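Local structure of hydrolase family protein (Deinococcus radiodurans R1, 3CNH) at residues A6-I11 with A154-E159; H180-V185 with E192-L197; M140-A145 with R167-Q172; L15-N18 with E23-A26; E90-A95 with F122-F127. The protein is a predicted hydrolase of the haloacid dehalogenase-like superfamily that probably acts as a metal-dependent phosphatase. All coordinates share one frame; numbering follows the deposited sequence.

Contact 1: residues A6-I11 with A154-E159. With NA (sodium ion), chain C; PO4 (phosphate ion), chain D.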
# COMPACT_ATOMS: atom_id res chain seq x y z
N ALA A 6 -6.35 -2.47 17.63
CA ALA A 6 -5.73 -2.85 16.36
C ALA A 6 -5.21 -1.63 15.62
O ALA A 6 -5.82 -0.59 15.68
CB ALA A 6 -6.74 -3.54 15.49
N LEU A 7 -4.06 -1.80 14.98
CA LEU A 7 -3.51 -0.78 14.05
C LEU A 7 -3.55 -1.32 12.64
O LEU A 7 -3.27 -2.49 12.37
CB LEU A 7 -2.06 -0.38 14.39
CG LEU A 7 -1.80 0.37 15.69
CD1 LEU A 7 -1.74 -0.64 16.76
CD2 LEU A 7 -0.47 1.13 15.54
N PHE A 8 -3.98 -0.43 11.74
CA PHE A 8 -4.06 -0.69 10.31
C PHE A 8 -3.06 0.22 9.63
O PHE A 8 -3.06 1.44 9.82
CB PHE A 8 -5.47 -0.38 9.80
CG PHE A 8 -6.52 -1.32 10.31
CD1 PHE A 8 -7.08 -1.15 11.57
CD2 PHE A 8 -6.96 -2.38 9.55
CE1 PHE A 8 -8.05 -2.03 12.06
CE2 PHE A 8 -7.91 -3.27 10.04
CZ PHE A 8 -8.45 -3.08 11.28
N TRP A 9 -2.21 -0.40 8.82
CA TRP A 9 -1.09 0.28 8.18
C TRP A 9 -1.14 0.30 6.66
O TRP A 9 -1.27 -0.71 5.99
CB TRP A 9 0.26 -0.36 8.56
CG TRP A 9 0.68 -0.24 9.97
CD1 TRP A 9 0.23 -0.96 11.04
CD2 TRP A 9 1.66 0.67 10.49
NE1 TRP A 9 0.83 -0.54 12.20
CE2 TRP A 9 1.73 0.46 11.89
CE3 TRP A 9 2.46 1.66 9.93
CZ2 TRP A 9 2.60 1.17 12.71
CZ3 TRP A 9 3.32 2.35 10.73
CH2 TRP A 9 3.37 2.13 12.11
N ASP A 10 -1.03 1.50 6.17
CA ASP A 10 -0.73 1.76 4.75
C ASP A 10 0.70 1.21 4.59
O ASP A 10 1.50 1.21 5.56
CB ASP A 10 -0.81 3.28 4.58
CG ASP A 10 -0.51 3.78 3.24
OD1 ASP A 10 -0.74 3.08 2.26
OD2 ASP A 10 -0.08 4.99 3.20
N ILE A 11 1.03 0.75 3.39
CA ILE A 11 2.40 0.26 3.14
C ILE A 11 3.19 1.31 2.36
O ILE A 11 4.15 1.88 2.85
CB ILE A 11 2.44 -1.10 2.49
CG1 ILE A 11 1.71 -2.11 3.39
CG2 ILE A 11 3.90 -1.55 2.24
CD1 ILE A 11 1.67 -3.54 2.85
N ALA A 154 -11.08 -7.76 10.92
CA ALA A 154 -10.31 -7.78 12.20
C ALA A 154 -11.19 -7.95 13.42
O ALA A 154 -10.73 -8.31 14.52
CB ALA A 154 -9.45 -6.49 12.34
N GLN A 155 -12.48 -7.74 13.23
CA GLN A 155 -13.47 -7.73 14.33
C GLN A 155 -13.10 -6.80 15.48
O GLN A 155 -12.94 -7.19 16.63
CB GLN A 155 -13.81 -9.12 14.83
CG GLN A 155 -14.73 -9.84 13.85
CD GLN A 155 -16.12 -9.22 13.81
OE1 GLN A 155 -16.85 -9.18 14.83
NE2 GLN A 155 -16.51 -8.74 12.66
N VAL A 156 -12.92 -5.54 15.10
CA VAL A 156 -12.74 -4.49 16.11
C VAL A 156 -13.65 -3.32 15.77
O VAL A 156 -14.02 -3.09 14.62
CB VAL A 156 -11.29 -4.01 16.29
CG1 VAL A 156 -10.39 -5.16 16.67
CG2 VAL A 156 -10.80 -3.30 15.08
N ARG A 157 -14.07 -2.65 16.82
CA ARG A 157 -14.96 -1.49 16.71
C ARG A 157 -14.16 -0.33 16.12
O ARG A 157 -12.95 -0.24 16.33
CB ARG A 157 -15.51 -1.08 18.09
CG ARG A 157 -16.30 -2.18 18.80
CD ARG A 157 -16.72 -1.83 20.21
NE ARG A 157 -17.57 -2.91 20.71
CZ ARG A 157 -17.16 -3.93 21.47
NH1 ARG A 157 -15.90 -4.01 21.88
NH2 ARG A 157 -18.04 -4.85 21.85
N PRO A 158 -14.81 0.58 15.41
CA PRO A 158 -14.06 1.69 14.81
C PRO A 158 -13.19 2.45 15.79
O PRO A 158 -12.04 2.74 15.51
CB PRO A 158 -15.15 2.59 14.23
CG PRO A 158 -16.26 1.63 13.88
CD PRO A 158 -16.20 0.53 14.95
N GLU A 159 -13.71 2.68 16.98
CA GLU A 159 -13.01 3.49 18.00
C GLU A 159 -11.88 2.76 18.68
O GLU A 159 -11.11 3.34 19.45
CB GLU A 159 -13.97 4.06 19.03
CG GLU A 159 -14.86 5.08 18.37
CD GLU A 159 -15.83 5.73 19.33
OE1 GLU A 159 -15.82 5.39 20.53
OE2 GLU A 159 -16.59 6.59 18.89
NA NA C . 0.37 5.67 0.96
P PO4 D . -0.61 1.93 -0.44
O1 PO4 D . -2.03 1.90 -0.10
O2 PO4 D . -0.04 3.31 -0.12
O3 PO4 D . 0.24 0.77 0.11
O4 PO4 D . -0.39 1.85 -1.95
O HOH W 1 1.41 6.55 -0.94
O HOH W 2 -1.76 6.33 0.65
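The central strand 6-9 of the parallel sheet is met near its start by the end of helix 144-154 and the loop that follows it, with Ala6 and Phe8 touching Ala154 and Val156. Phe8 CZ lies 3.7 Å from Ala154 CB, which comes at a slant to the ring. Val156, modelled in two conformers, in the one described brings CG2 to the edge of the same ring, near its plane, 4.3 Å from CE1. That methyl also meets Ala6 CB at 4.1 Å. Gln155 turns the chain here: with positive phi it is the C-prime residue of the Schellman motif that ends the helix. In this Rossmann-like fold of the haloacid dehalogenase superfamily, a strand of this kind carries the site at its other end. Asp10 follows the strand directly, CG anti to the backbone N (chi1 178°), and its OD2 binds the sodium ion at 2.4 Å. Gly12 O, Asp166 OD1, two waters and phosphate O2, the last 2.6 Å from the sodium, complete six ligands. A magnesium ion usually occupies the equivalent place in relatives. Ile11 N gives phosphate O3 a weak hydrogen bond of 3.4 Å.

Contact 2: residues H180-V185 with E192-L197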
# COMPACT_ATOMS: atom_id res chain seq x y z
N HIS A 180 -9.89 5.94 14.59
CA HIS A 180 -8.83 6.90 14.82
C HIS A 180 -7.91 6.81 13.63
O HIS A 180 -7.87 5.82 12.91
CB HIS A 180 -8.05 6.58 16.07
CG HIS A 180 -8.87 6.67 17.31
ND1 HIS A 180 -9.23 7.88 17.86
CD2 HIS A 180 -9.41 5.71 18.10
CE1 HIS A 180 -9.96 7.67 18.94
NE2 HIS A 180 -10.10 6.36 19.10
N ALA A 181 -7.17 7.89 13.39
CA ALA A 181 -6.22 7.90 12.28
C ALA A 181 -5.14 8.93 12.54
O ALA A 181 -5.35 9.93 13.22
CB ALA A 181 -6.93 8.19 10.94
N VAL A 182 -3.96 8.58 12.08
CA VAL A 182 -2.80 9.48 12.11
C VAL A 182 -2.14 9.53 10.75
O VAL A 182 -1.90 8.49 10.15
CB VAL A 182 -1.72 8.99 13.08
CG1 VAL A 182 -0.55 9.97 13.08
CG2 VAL A 182 -2.31 8.86 14.51
N GLN A 183 -1.87 10.74 10.27
CA GLN A 183 -1.14 10.93 9.03
C GLN A 183 0.35 10.75 9.27
O GLN A 183 0.94 11.43 10.08
CB GLN A 183 -1.37 12.30 8.44
CG GLN A 183 -0.86 12.41 7.01
CD GLN A 183 -1.15 13.75 6.38
OE1 GLN A 183 -1.78 14.61 6.99
NE2 GLN A 183 -0.72 13.93 5.13
N CYS A 184 0.95 9.81 8.57
CA CYS A 184 2.38 9.52 8.73
C CYS A 184 3.23 10.51 7.95
O CYS A 184 3.12 10.60 6.71
CB CYS A 184 2.70 8.10 8.25
SG CYS A 184 4.47 7.69 8.43
N VAL A 185 3.95 11.33 8.70
CA VAL A 185 4.90 12.31 8.15
C VAL A 185 6.31 11.78 8.37
O VAL A 185 7.12 11.72 7.45
CB VAL A 185 4.74 13.67 8.81
CG1 VAL A 185 5.85 14.61 8.36
CG2 VAL A 185 3.36 14.23 8.43
N GLU A 192 4.99 9.67 18.38
CA GLU A 192 4.42 10.55 19.40
C GLU A 192 2.91 10.58 19.34
O GLU A 192 2.26 10.57 20.37
CB GLU A 192 4.90 12.00 19.33
CG GLU A 192 4.71 12.77 20.65
CD GLU A 192 3.30 12.65 21.28
OE1 GLU A 192 3.15 12.12 22.44
OE2 GLU A 192 2.34 13.09 20.62
N GLU A 193 2.38 10.66 18.12
CA GLU A 193 0.93 10.72 17.97
C GLU A 193 0.27 9.41 18.36
O GLU A 193 -0.79 9.41 18.97
CB GLU A 193 0.49 11.16 16.58
CG GLU A 193 1.03 12.53 16.23
CD GLU A 193 0.07 13.28 15.30
OE1 GLU A 193 -1.10 13.39 15.69
OE2 GLU A 193 0.49 13.76 14.23
N LEU A 194 0.87 8.29 18.00
CA LEU A 194 0.36 7.00 18.47
C LEU A 194 0.39 6.93 20.01
O LEU A 194 -0.54 6.42 20.63
CB LEU A 194 1.12 5.82 17.88
CG LEU A 194 0.82 5.61 16.39
CD1 LEU A 194 1.77 4.55 15.78
CD2 LEU A 194 -0.64 5.26 16.10
N ALA A 195 1.45 7.43 20.63
CA ALA A 195 1.59 7.39 22.08
C ALA A 195 0.48 8.19 22.73
O ALA A 195 -0.01 7.84 23.80
CB ALA A 195 2.97 7.90 22.54
N ALA A 196 0.05 9.24 22.04
CA ALA A 196 -1.03 10.10 22.55
C ALA A 196 -2.35 9.33 22.61
O ALA A 196 -3.24 9.67 23.39
CB ALA A 196 -1.18 11.40 21.76
N LEU A 197 -2.44 8.27 21.82
CA LEU A 197 -3.62 7.42 21.79
C LEU A 197 -3.47 6.21 22.68
O LEU A 197 -4.34 5.35 22.72
CB LEU A 197 -3.92 6.93 20.38
CG LEU A 197 -4.32 7.97 19.34
CD1 LEU A 197 -4.53 7.34 17.96
CD2 LEU A 197 -5.62 8.65 19.80
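Val182 drives both of its methyls against helix 187-196. CG1, anti to the backbone N (chi1 -179°), comes 3.8 Å from Glu193 CB and 4.0 Å from the carboxylate carbon CD of the same residue, so it rests on the bent glutamate chain instead of meeting only its root. CG2, which also nears Glu193 CB, faces Leu194 CD2 at 4.3 Å and Leu197 CD1 at 4.4 Å. Two residues earlier in the strand, His180 repeats the theme more loosely: its CB is 4.1 Å from Leu197 CD1, and Leu197 CD2 stands beside ND1 of the ring, approaching it at a slant. The two leucines thus cover the strand with their branch ends, and no hydrogen bond crosses between the segments. Strand 180-183 is an outermost strand of the parallel sheet, and helix 187-196 folds straight back over one of its faces. Side chains alternate accordingly, since Ala181 and Gln183 turn to the other face and pack on Val171 of helix 168-176. Further out, Leu194 and Leu197 both extend onto Val162 of the neighbouring strand 161-165, which pairs with His180 and Val182 through backbone hydrogen bonds with Ala161 and Met163. The polar end of Glu193 is held by Gln189, whose NE2 bonds to OE2. Gln189 also ties the turn into the helix, with its NE2 to Gln183 O and its OE1 to Val185 N.

Contact 3: residues M140-A145 with R167-Q172. With PO4 (phosphate ion), chain D.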
# COMPACT_ATOMS: atom_id res chain seq x y z
N MSE A 140 -10.82 -0.48 -2.79
CA MSE A 140 -9.59 0.28 -2.55
C MSE A 140 -9.85 1.52 -1.69
O MSE A 140 -10.92 2.09 -1.70
CB MSE A 140 -8.95 0.71 -3.88
CG MSE A 140 -9.76 1.76 -4.52
SE MSE A 140 -8.89 2.47 -6.15
CE MSE A 140 -9.13 1.09 -7.06
N LYS A 141 -8.85 1.89 -0.91
CA LYS A 141 -8.89 3.18 -0.26
C LYS A 141 -9.01 4.18 -1.40
O LYS A 141 -8.42 3.97 -2.46
CB LYS A 141 -7.59 3.43 0.52
CG LYS A 141 -7.37 2.52 1.67
CD LYS A 141 -6.07 2.87 2.43
CE LYS A 141 -4.88 2.69 1.60
NZ LYS A 141 -3.59 2.79 2.32
N PRO A 142 -9.67 5.32 -1.19
CA PRO A 142 -10.24 5.84 0.05
C PRO A 142 -11.72 5.52 0.24
O PRO A 142 -12.44 6.20 0.96
CB PRO A 142 -10.09 7.36 -0.16
CG PRO A 142 -10.38 7.52 -1.59
CD PRO A 142 -9.73 6.31 -2.26
N ASN A 143 -12.18 4.49 -0.46
CA ASN A 143 -13.59 4.06 -0.34
C ASN A 143 -13.94 3.76 1.12
O ASN A 143 -13.26 2.97 1.78
CB ASN A 143 -13.84 2.82 -1.19
CG ASN A 143 -15.31 2.46 -1.31
OD1 ASN A 143 -16.16 2.90 -0.53
ND2 ASN A 143 -15.61 1.60 -2.28
N PRO A 144 -14.97 4.42 1.65
CA PRO A 144 -15.33 4.10 3.03
C PRO A 144 -15.52 2.59 3.24
O PRO A 144 -15.26 2.07 4.32
CB PRO A 144 -16.65 4.85 3.23
CG PRO A 144 -16.55 6.01 2.25
CD PRO A 144 -15.81 5.49 1.08
N ALA A 145 -15.99 1.91 2.19
CA ALA A 145 -16.23 0.45 2.30
C ALA A 145 -14.95 -0.33 2.61
O ALA A 145 -14.99 -1.40 3.23
CB ALA A 145 -16.86 -0.10 1.01
N ARG A 167 -1.52 9.85 3.29
CA ARG A 167 -2.42 10.77 2.59
C ARG A 167 -3.57 11.23 3.49
O ARG A 167 -4.32 10.42 4.00
CB ARG A 167 -2.99 10.11 1.32
CG ARG A 167 -1.92 9.64 0.36
CD ARG A 167 -2.52 9.00 -0.90
NE ARG A 167 -1.55 8.16 -1.63
CZ ARG A 167 -0.98 8.50 -2.77
NH1 ARG A 167 -1.30 9.65 -3.35
NH2 ARG A 167 -0.12 7.69 -3.35
N LEU A 168 -3.73 12.55 3.56
CA LEU A 168 -4.78 13.17 4.35
C LEU A 168 -6.16 12.65 3.93
O LEU A 168 -7.00 12.40 4.78
CB LEU A 168 -4.76 14.68 4.24
CG LEU A 168 -5.82 15.42 5.04
CD1 LEU A 168 -5.69 15.21 6.56
CD2 LEU A 168 -5.73 16.89 4.64
N GLN A 169 -6.39 12.53 2.63
CA GLN A 169 -7.71 12.04 2.18
C GLN A 169 -8.05 10.68 2.79
O GLN A 169 -9.21 10.40 3.15
CB GLN A 169 -7.77 11.99 0.65
CG GLN A 169 -9.12 11.59 0.05
CD GLN A 169 -9.08 11.65 -1.48
OE1 GLN A 169 -8.05 12.05 -2.05
NE2 GLN A 169 -10.17 11.25 -2.16
N ASN A 170 -7.03 9.84 2.92
CA ASN A 170 -7.21 8.48 3.50
C ASN A 170 -7.43 8.55 5.01
O ASN A 170 -8.24 7.81 5.58
CB ASN A 170 -6.08 7.54 3.14
CG ASN A 170 -6.20 7.01 1.73
OD1 ASN A 170 -7.31 6.81 1.26
ND2 ASN A 170 -5.10 6.71 1.10
N VAL A 171 -6.71 9.46 5.66
CA VAL A 171 -6.87 9.67 7.09
C VAL A 171 -8.28 10.15 7.41
O VAL A 171 -8.98 9.66 8.33
CB VAL A 171 -5.79 10.67 7.64
CG1 VAL A 171 -6.12 11.14 9.06
CG2 VAL A 171 -4.40 10.02 7.52
N GLN A 172 -8.72 11.09 6.59
CA GLN A 172 -10.05 11.66 6.77
C GLN A 172 -11.15 10.62 6.53
O GLN A 172 -12.15 10.59 7.22
CB GLN A 172 -10.25 12.93 5.93
CG GLN A 172 -9.36 14.09 6.36
CD GLN A 172 -9.42 15.26 5.44
OE1 GLN A 172 -9.56 15.09 4.23
NE2 GLN A 172 -9.30 16.46 5.98
P PO4 D . -0.61 1.93 -0.44
O1 PO4 D . -2.03 1.90 -0.10
O2 PO4 D . -0.04 3.31 -0.12
O3 PO4 D . 0.24 0.77 0.11
O4 PO4 D . -0.39 1.85 -1.95
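Lys141 NZ is gripped by four groups, while the chain that carries it passes the side chain of Asn170. It donates to phosphate O1 at 3.0 Å, forms salt bridges with Asp10 OD1 and Asp165 OD2, and bonds to Leu107 O. The phosphate is probably from the crystallisation liquor and may mark the place of a substrate phosphate. A bend at chi3 (-64°) in an otherwise extended chain swings the amine into this position. Nearer its root, Lys141 crosses Asn170 at about a right angle, with CB 3.5 Å from Asn170 OD1 and CE 4.1 Å from Asn170 ND2. The same OD1 sits 3.2 Å from Pro142 CB, a close approach of an amide oxygen to carbons of the proline that follows a cis peptide bond. ND2 makes a weak hydrogen bond to Asp165 OD1, so the amide of Asn170 stands behind one of the lysine's carboxylate partners. Pro142 CG also meets Gln169 NE2 at 3.8 Å. Beyond the cis peptide, Asn143 is the N-cap of helix 144-154: Ala145 N reaches its OD1 at 2.9 Å from well above the carbonyl plane. A leucine in place of Lys141 would probably leave phosphate O1 and the carboxylates of Asp10 and Asp165 without their shared cationic partner. A lysine between two carboxylates and a phosphate oxygen fits the conserved lysine of haloacid dehalogenase-type sites, and its charge probably offsets the negative charge crowded there.

Contact 4: residues L15-N18 with E23-A26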
# COMPACT_ATOMS: atom_id res chain seq x y z
N LEU A 15 5.61 2.39 5.30
CA LEU A 15 6.56 1.32 5.62
C LEU A 15 7.65 1.16 4.56
O LEU A 15 8.81 0.87 4.84
CB LEU A 15 5.83 -0.01 5.78
CG LEU A 15 4.87 -0.07 6.98
CD1 LEU A 15 4.00 -1.33 6.92
CD2 LEU A 15 5.65 0.03 8.30
N LEU A 16 7.22 1.34 3.34
CA LEU A 16 8.09 1.26 2.15
C LEU A 16 7.80 2.43 1.25
O LEU A 16 6.85 3.17 1.46
CB LEU A 16 7.78 -0.03 1.36
CG LEU A 16 7.82 -1.40 2.08
CD1 LEU A 16 7.36 -2.52 1.12
CD2 LEU A 16 9.18 -1.69 2.69
N THR A 17 8.64 2.56 0.24
CA THR A 17 8.36 3.54 -0.81
C THR A 17 7.09 3.07 -1.53
O THR A 17 6.64 1.95 -1.35
CB THR A 17 9.50 3.60 -1.86
OG1 THR A 17 9.73 2.29 -2.39
CG2 THR A 17 10.76 4.15 -1.23
N ASN A 18 6.49 3.93 -2.32
CA ASN A 18 5.39 3.49 -3.19
C ASN A 18 5.92 2.44 -4.15
O ASN A 18 7.11 2.36 -4.37
CB ASN A 18 4.78 4.64 -3.95
CG ASN A 18 4.04 5.57 -3.04
OD1 ASN A 18 3.30 5.12 -2.17
ND2 ASN A 18 4.26 6.86 -3.18
N GLU A 23 6.50 8.86 -10.25
CA GLU A 23 7.93 9.14 -10.41
C GLU A 23 8.69 7.90 -10.85
O GLU A 23 9.55 7.91 -11.72
CB GLU A 23 8.51 9.75 -9.12
CG GLU A 23 7.84 11.08 -8.73
CD GLU A 23 6.48 10.98 -7.96
OE1 GLU A 23 5.98 9.88 -7.61
OE2 GLU A 23 5.91 12.06 -7.69
N GLN A 24 8.34 6.80 -10.22
CA GLN A 24 8.94 5.51 -10.52
C GLN A 24 8.60 5.04 -11.92
O GLN A 24 9.46 4.56 -12.65
CB GLN A 24 8.48 4.49 -9.50
CG GLN A 24 9.01 4.80 -8.09
CD GLN A 24 8.32 4.01 -7.06
OE1 GLN A 24 7.17 3.63 -7.26
NE2 GLN A 24 9.00 3.73 -5.92
N ARG A 25 7.34 5.21 -12.28
CA ARG A 25 6.92 4.80 -13.66
C ARG A 25 7.70 5.60 -14.68
O ARG A 25 8.17 5.07 -15.70
CB ARG A 25 5.41 4.92 -13.86
CG ARG A 25 4.60 4.06 -12.92
CD ARG A 25 3.14 3.96 -13.36
NE ARG A 25 2.55 5.26 -13.58
CZ ARG A 25 1.92 5.97 -12.65
NH1 ARG A 25 1.75 5.51 -11.43
NH2 ARG A 25 1.44 7.14 -12.98
N ALA A 26 7.90 6.88 -14.37
CA ALA A 26 8.59 7.79 -15.30
C ALA A 26 10.00 7.31 -15.55
O ALA A 26 10.50 7.29 -16.67
CB ALA A 26 8.63 9.25 -14.73
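Gln24, early in helix 22-32, reaches back to Asn18 and Thr17 in the loop that leaves the sheet core for the helical cap, in the manner of haloacid dehalogenase-type hydrolases whose cap is inserted after the first strand. In the conformer described, one of two modelled, CB starts the chain toward the loop. CG lies anti to the carbonyl carbon (chi1 -66°), and the chain runs on extended. CD arrives 3.4 Å from Asn18 O. The amide then divides its work: NE2 donates to Asn18 O at 2.8 Å with an N-H...O angle of 153°, the acceptor lying almost in the amide plane, while OE1, 3.2 Å from that same oxygen, is an acceptor beside an acceptor and makes no bond to it. NE2 also passes near Thr17, but that hydroxyl is engaged with Gln86 N and Gln84 O, in the loop that leads back from the cap. Asn18 ND2 bonds to Asp21 OD2, just ahead of the helix, and the nearest atoms of the Asn18 side chain are about 4 Å from both the phosphate and the sodium ion. Relative to the carbonyl plane of Asn18, the NE2 donor stands 42° out of it.

Contact 5: residues E90-A95 with F122-F127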
# COMPACT_ATOMS: atom_id res chain seq x y z
N GLU A 90 13.18 4.01 9.25
CA GLU A 90 12.75 4.47 10.57
C GLU A 90 11.32 4.06 10.90
O GLU A 90 11.01 3.67 12.03
CB GLU A 90 12.94 5.98 10.75
CG GLU A 90 14.38 6.48 10.57
CD GLU A 90 14.46 8.02 10.56
OE1 GLU A 90 13.42 8.70 10.38
OE2 GLU A 90 15.58 8.55 10.72
N VAL A 91 10.44 4.16 9.92
CA VAL A 91 9.02 3.81 10.13
C VAL A 91 8.89 2.30 10.27
O VAL A 91 8.15 1.76 11.11
CB VAL A 91 8.09 4.40 9.09
CG1 VAL A 91 6.69 3.87 9.33
CG2 VAL A 91 8.13 5.91 9.18
N LEU A 92 9.65 1.60 9.45
CA LEU A 92 9.72 0.12 9.55
C LEU A 92 10.10 -0.32 10.91
O LEU A 92 9.51 -1.22 11.49
CB LEU A 92 10.77 -0.48 8.64
CG LEU A 92 10.24 -0.77 7.26
CD1 LEU A 92 11.34 -1.12 6.31
CD2 LEU A 92 9.23 -1.90 7.35
N ALA A 93 11.13 0.31 11.43
CA ALA A 93 11.64 -0.04 12.73
C ALA A 93 10.59 0.19 13.81
O ALA A 93 10.45 -0.58 14.75
CB ALA A 93 12.94 0.75 13.06
N LEU A 94 9.85 1.27 13.66
CA LEU A 94 8.79 1.61 14.63
C LEU A 94 7.71 0.53 14.61
O LEU A 94 7.24 0.03 15.64
CB LEU A 94 8.16 2.97 14.28
CG LEU A 94 6.90 3.39 15.04
CD1 LEU A 94 7.11 3.47 16.53
CD2 LEU A 94 6.35 4.73 14.48
N ALA A 95 7.32 0.22 13.40
CA ALA A 95 6.24 -0.78 13.19
C ALA A 95 6.68 -2.13 13.74
O ALA A 95 5.93 -2.82 14.42
CB ALA A 95 5.82 -0.88 11.74
N PHE A 122 10.59 -7.65 2.35
CA PHE A 122 10.81 -6.79 3.53
C PHE A 122 10.29 -7.38 4.83
O PHE A 122 10.27 -6.72 5.86
CB PHE A 122 10.32 -5.38 3.27
CG PHE A 122 11.02 -4.75 2.12
CD1 PHE A 122 12.30 -4.30 2.24
CD2 PHE A 122 10.41 -4.67 0.88
CE1 PHE A 122 12.99 -3.75 1.15
CE2 PHE A 122 11.07 -4.13 -0.24
CZ PHE A 122 12.37 -3.66 -0.09
N GLY A 123 9.87 -8.63 4.75
CA GLY A 123 9.38 -9.35 5.95
C GLY A 123 8.22 -8.70 6.68
O GLY A 123 8.16 -8.69 7.93
N LEU A 124 7.30 -8.15 5.90
CA LEU A 124 6.19 -7.38 6.48
C LEU A 124 5.28 -8.25 7.37
O LEU A 124 4.66 -7.80 8.30
CB LEU A 124 5.38 -6.64 5.42
CG LEU A 124 6.20 -5.68 4.53
CD1 LEU A 124 5.27 -4.96 3.52
CD2 LEU A 124 7.02 -4.68 5.37
N GLY A 125 5.25 -9.52 7.02
CA GLY A 125 4.46 -10.52 7.72
C GLY A 125 4.97 -10.84 9.10
O GLY A 125 4.30 -11.50 9.88
N GLU A 126 6.14 -10.33 9.45
CA GLU A 126 6.66 -10.60 10.77
C GLU A 126 5.90 -9.79 11.79
O GLU A 126 5.75 -10.18 12.94
CB GLU A 126 8.15 -10.28 10.84
CG GLU A 126 8.92 -11.24 9.94
CD GLU A 126 10.42 -10.93 9.83
OE1 GLU A 126 10.94 -10.12 10.64
OE2 GLU A 126 11.07 -11.51 8.93
N PHE A 127 5.34 -8.67 11.34
CA PHE A 127 4.66 -7.75 12.26
C PHE A 127 3.22 -7.38 11.88
O PHE A 127 2.51 -6.77 12.69
CB PHE A 127 5.51 -6.51 12.55
CG PHE A 127 5.83 -5.69 11.33
CD1 PHE A 127 4.99 -4.68 10.93
CD2 PHE A 127 6.98 -5.92 10.59
CE1 PHE A 127 5.29 -3.91 9.81
CE2 PHE A 127 7.28 -5.16 9.49
CZ PHE A 127 6.43 -4.16 9.09
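Phe127 carries its CG between the backbone N and the carbonyl carbon (chi1 61°), a setting that turns the ring toward helix 89-98, against Ala95. CE1 lies 3.6 Å from Ala95 CB, and the carbonyl carbon of Ala95 is over one face of the ring. The opposite face is taken by Leu124 O, 3.7 Å above the plane over the centre; the same oxygen accepts the backbone bond from Phe127 N. Leu92, modelled in two conformers, in the one described sends CD2 slantwise to the far end of the ring, 4.0 Å from CZ, and 4.1 Å from Leu124 CD2, the two leucine side chains crossing at about a right angle. With an alanine in place of Phe127, a gap would probably open between Ala95 and Leu124 O, and the Leu92 methyl would lose its aromatic partner. Gly123 gives the chain its turn: with positive phi it closes helix 112-122 in a Schellman motif. Ala95 and Val91 also pack on Trp9 of strand 6-9, so helix 89-98 packs on the central strand of the sheet. The 122-127 turn lies on the beta-alpha-beta crossover from strand 103-108 through helix 112-122 to the parallel strand 131-133, typical of Rossmann-like folds.

How the contacts relate
Contacts 1 and 3 share what is probably the active site: both touch the phosphate, and Asp10 OD1 lies 2.9 Å from Lys141 NZ. Contact 4 approaches the same site from the cap side, its nearest atoms about 4 Å from contact 3, while its centre is about 24 Å from that of contact 1. Contact 5 lies against residues 6-11, with Ile11 CG2 3.9 Å from Leu124 CD1, and against contact 4, where Leu15 CD2 is 3.6 Å from Ala95 CB. Contact 2 lies at the outer strand 180-183. It touches contact 1 (Leu7 CD2 to Leu194 CD1, 4.1 Å), contact 3 (Ala181 CB to Val171 CG1, 3.6 Å) and, more loosely, contact 5 (Cys184 to Val91).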